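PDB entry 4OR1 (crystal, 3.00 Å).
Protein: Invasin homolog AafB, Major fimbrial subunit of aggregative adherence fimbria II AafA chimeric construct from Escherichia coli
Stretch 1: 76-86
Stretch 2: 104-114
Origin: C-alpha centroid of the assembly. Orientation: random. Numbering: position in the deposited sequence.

Stretch 1, residues 76-86: LWVRLGREGWT
Stretch 2 104-114: QVIFDVMADGN

A strand already under way at Leu-76 runs antiparallel to strand 104-111 of the same chain, with their axes 4.4 Å apart at closest approach and their directions 148° apart. Leu-76 (phi/psi -134/124) makes no contact with the second stretch. At Trp-77 (-97/120) the backbone does the work: Trp-77 O accepts a hydrogen bond from Asp-112 N at 2.7 Å, while the exposed indole (chi1 m, chi2 -90°) leads away.

Val-78 (-141/151) sits opposite Ala-111 in a non-hydrogen-bonded pair, Val-78 CA to Ala-111 CA 4.5 Å. Val-78 CA approaches Met-110 O at 3.0 Å, a CA-H...O contact, and the buried, branched side chain (chi1 m) places Val-78 CB 4.1 Å from Val-109 CG1.

Arg-79 (-128/152) forms the hydrogen-bonded pair of the ladder with Met-110 (-123/152) through two short hydrogen bonds, Arg-79 N to Met-110 O at 2.6 Å and Met-110 N to Arg-79 O at 2.7 Å. Its long side chain (p, t, t, chi4 -101°) lies on the same face as Met-110 (m, t, m), with Arg-79 CG 3.9 Å from Met-110 CE. Arg-79 NH1 reaches Asp-112 OD1 (Asp-112 chi1 t) at 3.1 Å, a hydrogen-bonded salt bridge at the edge of the guanidinium.

Leu-80 (-92/170; m, t) turns to the other face, where Leu-80 CD2 meets Val-109 CG2 at 3.9 Å and Phe-107 CD1 at 4.0 Å, apolar partners for a buried leucine.

Beyond it, pairing loosens: Gly-81 N makes only a weak hydrogen bond to Asp-108 O, 3.1 Å at 121°. At phi/psi 107/151 a CB would jam against the preceding carbonyl, so glycine fits. Arg-82 (-133/-53), modelled only to CB, points toward the second strand. Farther along the chain, Trp-85 (-84/156; chi1 m, chi2 87°) packs Trp-85 CZ2 3.9 Å from Val-105 CG2 and 4.1 Å from Phe-107 CB.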

ATOM      1  N   LEU A  76      -7.704  -6.331  -8.421  1.00 50.53           N
ATOM      2  CA  LEU A  76      -7.021  -5.104  -8.749  1.00 47.85           C
ATOM      3  C   LEU A  76      -5.533  -5.368  -8.582  1.00 47.63           C
ATOM      4  O   LEU A  76      -5.096  -5.809  -7.520  1.00 50.58           O
ATOM      5  CB  LEU A  76      -7.475  -4.025  -7.787  1.00 49.40           C
ATOM      6  CG  LEU A  76      -7.560  -2.613  -8.315  1.00 53.47           C
ATOM      7  CD1 LEU A  76      -8.769  -2.495  -9.190  1.00 55.02           C
ATOM      8  CD2 LEU A  76      -7.718  -1.697  -7.143  1.00 57.52           C
ATOM      9  N   TRP A  77      -4.754  -5.123  -9.626  1.00 39.99           N
ATOM     10  CA  TRP A  77      -3.330  -5.385  -9.544  1.00 34.70           C
ATOM     11  C   TRP A  77      -2.626  -4.100  -9.219  1.00 34.49           C
ATOM     12  O   TRP A  77      -2.743  -3.118  -9.949  1.00 39.03           O
ATOM     13  CB  TRP A  77      -2.815  -6.022 -10.834  1.00 35.17           C
ATOM     14  CG  TRP A  77      -3.195  -7.476 -10.918  1.00 34.33           C
ATOM     15  CD1 TRP A  77      -2.474  -8.541 -10.449  1.00 35.33           C
ATOM     16  CD2 TRP A  77      -4.412  -8.018 -11.450  1.00 34.98           C
ATOM     17  NE1 TRP A  77      -3.165  -9.717 -10.665  1.00 36.64           N
ATOM     18  CE2 TRP A  77      -4.358  -9.428 -11.269  1.00 35.65           C
ATOM     19  CE3 TRP A  77      -5.546  -7.453 -12.054  1.00 32.26           C
ATOM     20  CZ2 TRP A  77      -5.388 -10.281 -11.687  1.00 34.06           C
ATOM     21  CZ3 TRP A  77      -6.572  -8.297 -12.460  1.00 33.43           C
ATOM     22  CH2 TRP A  77      -6.485  -9.702 -12.278  1.00 34.34           C
ATOM     23  N   VAL A  78      -1.918  -4.090  -8.099  1.00 33.56           N
ATOM     24  CA  VAL A  78      -1.439  -2.838  -7.522  1.00 35.19           C
ATOM     25  C   VAL A  78      -0.036  -3.022  -6.970  1.00 36.93           C
ATOM     26  O   VAL A  78       0.334  -4.134  -6.567  1.00 40.87           O
ATOM     27  CB  VAL A  78      -2.390  -2.342  -6.398  1.00 33.79           C
ATOM     28  CG1 VAL A  78      -3.828  -2.199  -6.932  1.00 33.46           C
ATOM     29  CG2 VAL A  78      -2.365  -3.274  -5.199  1.00 29.80           C
ATOM     30  N   ARG A  79       0.748  -1.946  -6.960  1.00 35.57           N
ATOM     31  CA  ARG A  79       2.074  -2.003  -6.343  1.00 38.14           C
ATOM     32  C   ARG A  79       2.298  -0.884  -5.330  1.00 37.13           C
ATOM     33  O   ARG A  79       1.693   0.186  -5.437  1.00 38.62           O
ATOM     34  CB  ARG A  79       3.200  -2.049  -7.398  1.00 40.17           C
ATOM     35  CG  ARG A  79       3.409  -0.759  -8.142  1.00 43.22           C
ATOM     36  CD  ARG A  79       4.421  -0.911  -9.279  1.00 49.38           C
ATOM     37  NE  ARG A  79       4.560   0.359 -10.008  1.00 53.62           N
ATOM     38  CZ  ARG A  79       3.980   0.634 -11.174  1.00 50.62           C
ATOM     39  NH1 ARG A  79       3.240  -0.278 -11.787  1.00 52.76           N
ATOM     40  NH2 ARG A  79       4.152   1.817 -11.731  1.00 48.46           N
ATOM     41  N   LEU A  80       3.157  -1.158  -4.347  1.00 38.73           N
ATOM     42  CA  LEU A  80       3.559  -0.181  -3.344  1.00 44.93           C
ATOM     43  C   LEU A  80       4.812   0.557  -3.744  1.00 53.04           C
ATOM     44  O   LEU A  80       5.484   0.182  -4.694  1.00 56.13           O
ATOM     45  CB  LEU A  80       3.868  -0.881  -2.034  1.00 45.55           C
ATOM     46  CG  LEU A  80       2.721  -1.109  -1.054  1.00 48.82           C
ATOM     47  CD1 LEU A  80       3.192  -1.993   0.071  1.00 49.35           C
ATOM     48  CD2 LEU A  80       2.210   0.197  -0.494  1.00 51.42           C
ATOM     49  N   GLY A  81       5.136   1.599  -2.988  1.00 64.16           N
ATOM     50  CA  GLY A  81       6.429   2.262  -3.106  1.00 82.97           C
ATOM     51  C   GLY A  81       6.342   3.609  -3.780  1.00 93.93           C
ATOM     52  O   GLY A  81       5.471   3.837  -4.603  1.00117.91           O
ATOM     53  N   ARG A  82       7.247   4.507  -3.422  1.00100.76           N
ATOM     54  CA  ARG A  82       7.309   5.822  -4.039  1.00107.73           C
ATOM     55  C   ARG A  82       8.743   6.174  -4.422  1.00113.84           C
ATOM     56  O   ARG A  82       9.015   6.500  -5.577  1.00119.62           O
ATOM     57  CB  ARG A  82       6.711   6.892  -3.114  1.00 98.16           C
ATOM     58  N   GLU A  83       9.658   6.087  -3.458  1.00109.69           N
ATOM     59  CA  GLU A  83      11.022   6.577  -3.644  1.00 94.09           C
ATOM     60  C   GLU A  83      12.092   5.486  -3.578  1.00 83.33           C
ATOM     61  O   GLU A  83      12.576   5.050  -4.620  1.00 81.89           O
ATOM     62  CB  GLU A  83      11.328   7.727  -2.668  1.00 85.53           C
ATOM     63  N   GLY A  84      12.454   5.046  -2.369  1.00 75.30           N
ATOM     64  CA  GLY A  84      13.648   4.209  -2.160  1.00 59.72           C
ATOM     65  C   GLY A  84      13.431   2.905  -1.408  1.00 58.02           C
ATOM     66  O   GLY A  84      14.262   2.481  -0.592  1.00 52.01           O
ATOM     67  N   TRP A  85      12.318   2.241  -1.704  1.00 53.42           N
ATOM     68  CA  TRP A  85      11.976   0.983  -1.059  1.00 48.42           C
ATOM     69  C   TRP A  85      12.637  -0.223  -1.720  1.00 48.38           C
ATOM     70  O   TRP A  85      12.981  -0.173  -2.902  1.00 50.34           O
ATOM     71  CB  TRP A  85      10.476   0.821  -1.086  1.00 43.45           C
ATOM     72  CG  TRP A  85       9.789   1.918  -0.388  1.00 40.82           C
ATOM     73  CD1 TRP A  85       9.423   3.112  -0.918  1.00 43.67           C
ATOM     74  CD2 TRP A  85       9.371   1.938   0.978  1.00 40.16           C
ATOM     75  NE1 TRP A  85       8.803   3.889   0.032  1.00 43.88           N
ATOM     76  CE2 TRP A  85       8.751   3.184   1.205  1.00 41.47           C
ATOM     77  CE3 TRP A  85       9.452   1.020   2.032  1.00 41.06           C
ATOM     78  CZ2 TRP A  85       8.225   3.543   2.448  1.00 40.44           C
ATOM     79  CZ3 TRP A  85       8.925   1.375   3.271  1.00 41.07           C
ATOM     80  CH2 TRP A  85       8.319   2.625   3.466  1.00 40.28           C
ATOM     81  N   THR A  86      12.807  -1.309  -0.966  1.00 46.82           N
ATOM     82  CA  THR A  86      13.514  -2.489  -1.482  1.00 56.55           C
ATOM     83  C   THR A  86      13.063  -3.811  -0.848  1.00 62.97           C
ATOM     84  O   THR A  86      12.458  -3.813   0.224  1.00 71.05           O
ATOM     85  CB  THR A  86      15.053  -2.358  -1.305  1.00 54.90           C
ATOM     86  OG1 THR A  86      15.403  -2.649   0.048  1.00 53.92           O
ATOM     87  CG2 THR A  86      15.529  -0.953  -1.625  1.00 56.94           C
ATOM     88  N   GLN A 104       9.226  10.819   9.264  1.00 57.49           N
ATOM     89  CA  GLN A 104       8.196  10.190   8.439  1.00 55.30           C
ATOM     90  C   GLN A 104       8.568   9.929   6.982  1.00 53.02           C
ATOM     91  O   GLN A 104       9.430  10.601   6.419  1.00 50.59           O
ATOM     92  CB  GLN A 104       6.898  10.997   8.501  1.00 64.18           C
ATOM     93  CG  GLN A 104       6.907  12.305   7.717  1.00 74.51           C
ATOM     94  CD  GLN A 104       5.523  12.936   7.650  1.00 88.92           C
ATOM     95  OE1 GLN A 104       4.762  12.891   8.624  1.00104.17           O
ATOM     96  NE2 GLN A 104       5.188  13.522   6.501  1.00 82.81           N
ATOM     97  N   VAL A 105       7.900   8.939   6.388  1.00 52.63           N
ATOM     98  CA  VAL A 105       7.972   8.673   4.948  1.00 50.10           C
ATOM     99  C   VAL A 105       6.595   8.727   4.315  1.00 52.23           C
ATOM    100  O   VAL A 105       5.581   8.462   4.968  1.00 50.88           O
ATOM    101  CB  VAL A 105       8.564   7.290   4.621  1.00 50.61           C
ATOM    102  CG1 VAL A 105      10.031   7.250   4.970  1.00 57.64           C
ATOM    103  CG2 VAL A 105       7.794   6.194   5.339  1.00 52.36           C
ATOM    104  N   ILE A 106       6.576   9.070   3.033  1.00 56.94           N
ATOM    105  CA  ILE A 106       5.376   8.975   2.223  1.00 60.15           C
ATOM    106  C   ILE A 106       5.482   7.701   1.385  1.00 60.35           C
ATOM    107  O   ILE A 106       6.574   7.320   0.963  1.00 65.10           O
ATOM    108  CB  ILE A 106       5.221  10.221   1.304  1.00 62.16           C
ATOM    109  CG1 ILE A 106       5.137  11.514   2.127  1.00 59.10           C
ATOM    110  CG2 ILE A 106       4.010  10.083   0.385  1.00 71.85           C
ATOM    111  CD1 ILE A 106       4.001  11.540   3.138  1.00 64.76           C
ATOM    112  N   PHE A 107       4.356   7.030   1.171  1.00 58.26           N
ATOM    113  CA  PHE A 107       4.310   5.903   0.245  1.00 58.90           C
ATOM    114  C   PHE A 107       3.014   5.905  -0.570  1.00 63.67           C
ATOM    115  O   PHE A 107       2.003   6.496  -0.149  1.00 65.19           O
ATOM    116  CB  PHE A 107       4.488   4.579   0.986  1.00 55.65           C
ATOM    117  CG  PHE A 107       3.376   4.263   1.934  1.00 55.19           C
ATOM    118  CD1 PHE A 107       2.217   3.643   1.480  1.00 55.28           C
ATOM    119  CD2 PHE A 107       3.486   4.584   3.285  1.00 54.71           C
ATOM    120  CE1 PHE A 107       1.176   3.353   2.360  1.00 60.18           C
ATOM    121  CE2 PHE A 107       2.457   4.296   4.176  1.00 55.70           C
ATOM    122  CZ  PHE A 107       1.299   3.677   3.712  1.00 59.00           C
ATOM    123  N   ASP A 108       3.056   5.249  -1.732  1.00 61.20           N
ATOM    124  CA  ASP A 108       1.924   5.215  -2.655  1.00 54.51           C
ATOM    125  C   ASP A 108       1.479   3.784  -2.970  1.00 49.20           C
ATOM    126  O   ASP A 108       2.298   2.864  -3.029  1.00 50.50           O
ATOM    127  CB  ASP A 108       2.280   5.938  -3.960  1.00 62.55           C
ATOM    128  CG  ASP A 108       2.462   7.444  -3.782  1.00 67.84           C
ATOM    129  OD1 ASP A 108       1.595   8.102  -3.180  1.00 69.88           O
ATOM    130  OD2 ASP A 108       3.475   7.980  -4.270  1.00 74.99           O
ATOM    131  N   VAL A 109       0.174   3.612  -3.164  1.00 42.12           N
ATOM    132  CA  VAL A 109      -0.374   2.392  -3.735  1.00 40.64           C
ATOM    133  C   VAL A 109      -0.778   2.709  -5.166  1.00 39.19           C
ATOM    134  O   VAL A 109      -1.608   3.592  -5.398  1.00 40.13           O
ATOM    135  CB  VAL A 109      -1.613   1.930  -2.970  1.00 43.50           C
ATOM    136  CG1 VAL A 109      -2.223   0.694  -3.631  1.00 47.09           C
ATOM    137  CG2 VAL A 109      -1.260   1.625  -1.530  1.00 45.58           C
ATOM    138  N   MET A 110      -0.195   1.994  -6.121  1.00 39.75           N
ATOM    139  CA  MET A 110      -0.393   2.320  -7.537  1.00 44.01           C
ATOM    140  C   MET A 110      -0.950   1.164  -8.337  1.00 47.59           C
ATOM    141  O   MET A 110      -0.702  -0.008  -8.022  1.00 53.27           O
ATOM    142  CB  MET A 110       0.911   2.744  -8.200  1.00 43.07           C
ATOM    143  CG  MET A 110       1.550   3.986  -7.623  1.00 49.38           C
ATOM    144  SD  MET A 110       3.287   4.099  -8.095  1.00 51.22           S
ATOM    145  CE  MET A 110       4.009   2.898  -6.970  1.00 48.18           C
ATOM    146  N   ALA A 111      -1.678   1.515  -9.396  1.00 45.71           N
ATOM    147  CA  ALA A 111      -2.119   0.548 -10.385  1.00 43.71           C
ATOM    148  C   ALA A 111      -0.894  -0.095 -11.007  1.00 42.62           C
ATOM    149  O   ALA A 111      -0.002   0.611 -11.493  1.00 36.37           O
ATOM    150  CB  ALA A 111      -2.956   1.227 -11.445  1.00 42.65           C
ATOM    151  N   ASP A 112      -0.857  -1.428 -10.958  1.00 44.16           N
ATOM    152  CA  ASP A 112       0.247  -2.223 -11.489  1.00 46.36           C
ATOM    153  C   ASP A 112      -0.085  -2.701 -12.906  1.00 45.62           C
ATOM    154  O   ASP A 112      -0.771  -3.713 -13.095  1.00 45.62           O
ATOM    155  CB  ASP A 112       0.523  -3.405 -10.556  1.00 50.14           C
ATOM    156  CG  ASP A 112       1.924  -3.954 -10.692  1.00 57.42           C
ATOM    157  OD1 ASP A 112       2.762  -3.304 -11.358  1.00 62.24           O
ATOM    158  OD2 ASP A 112       2.186  -5.043 -10.115  1.00 56.49           O
ATOM    159  N   GLY A 113       0.406  -1.953 -13.895  1.00 44.60           N
ATOM    160  CA  GLY A 113       0.067  -2.171 -15.304  1.00 41.79           C
ATOM    161  C   GLY A 113      -1.342  -1.688 -15.641  1.00 43.89           C
ATOM    162  O   GLY A 113      -2.188  -1.551 -14.740  1.00 41.09           O
ATOM    163  N   ASN A 114      -1.599  -1.436 -16.932  1.00 42.95           N
ATOM    164  CA  ASN A 114      -2.930  -1.023 -17.390  1.00 43.27           C
ATOM    165  C   ASN A 114      -3.950  -2.115 -17.153  1.00 45.84           C
ATOM    166  O   ASN A 114      -3.658  -3.293 -17.380  1.00 51.23           O
ATOM    167  CB  ASN A 114      -2.923  -0.691 -18.874  1.00 47.09           C
ATOM    168  CG  ASN A 114      -2.136   0.540 -19.186  1.00 55.38           C
ATOM    169  OD1 ASN A 114      -1.959   1.415 -18.341  1.00 64.38           O
ATOM    170  ND2 ASN A 114      -1.674   0.640 -20.420  1.00 65.13           N
TER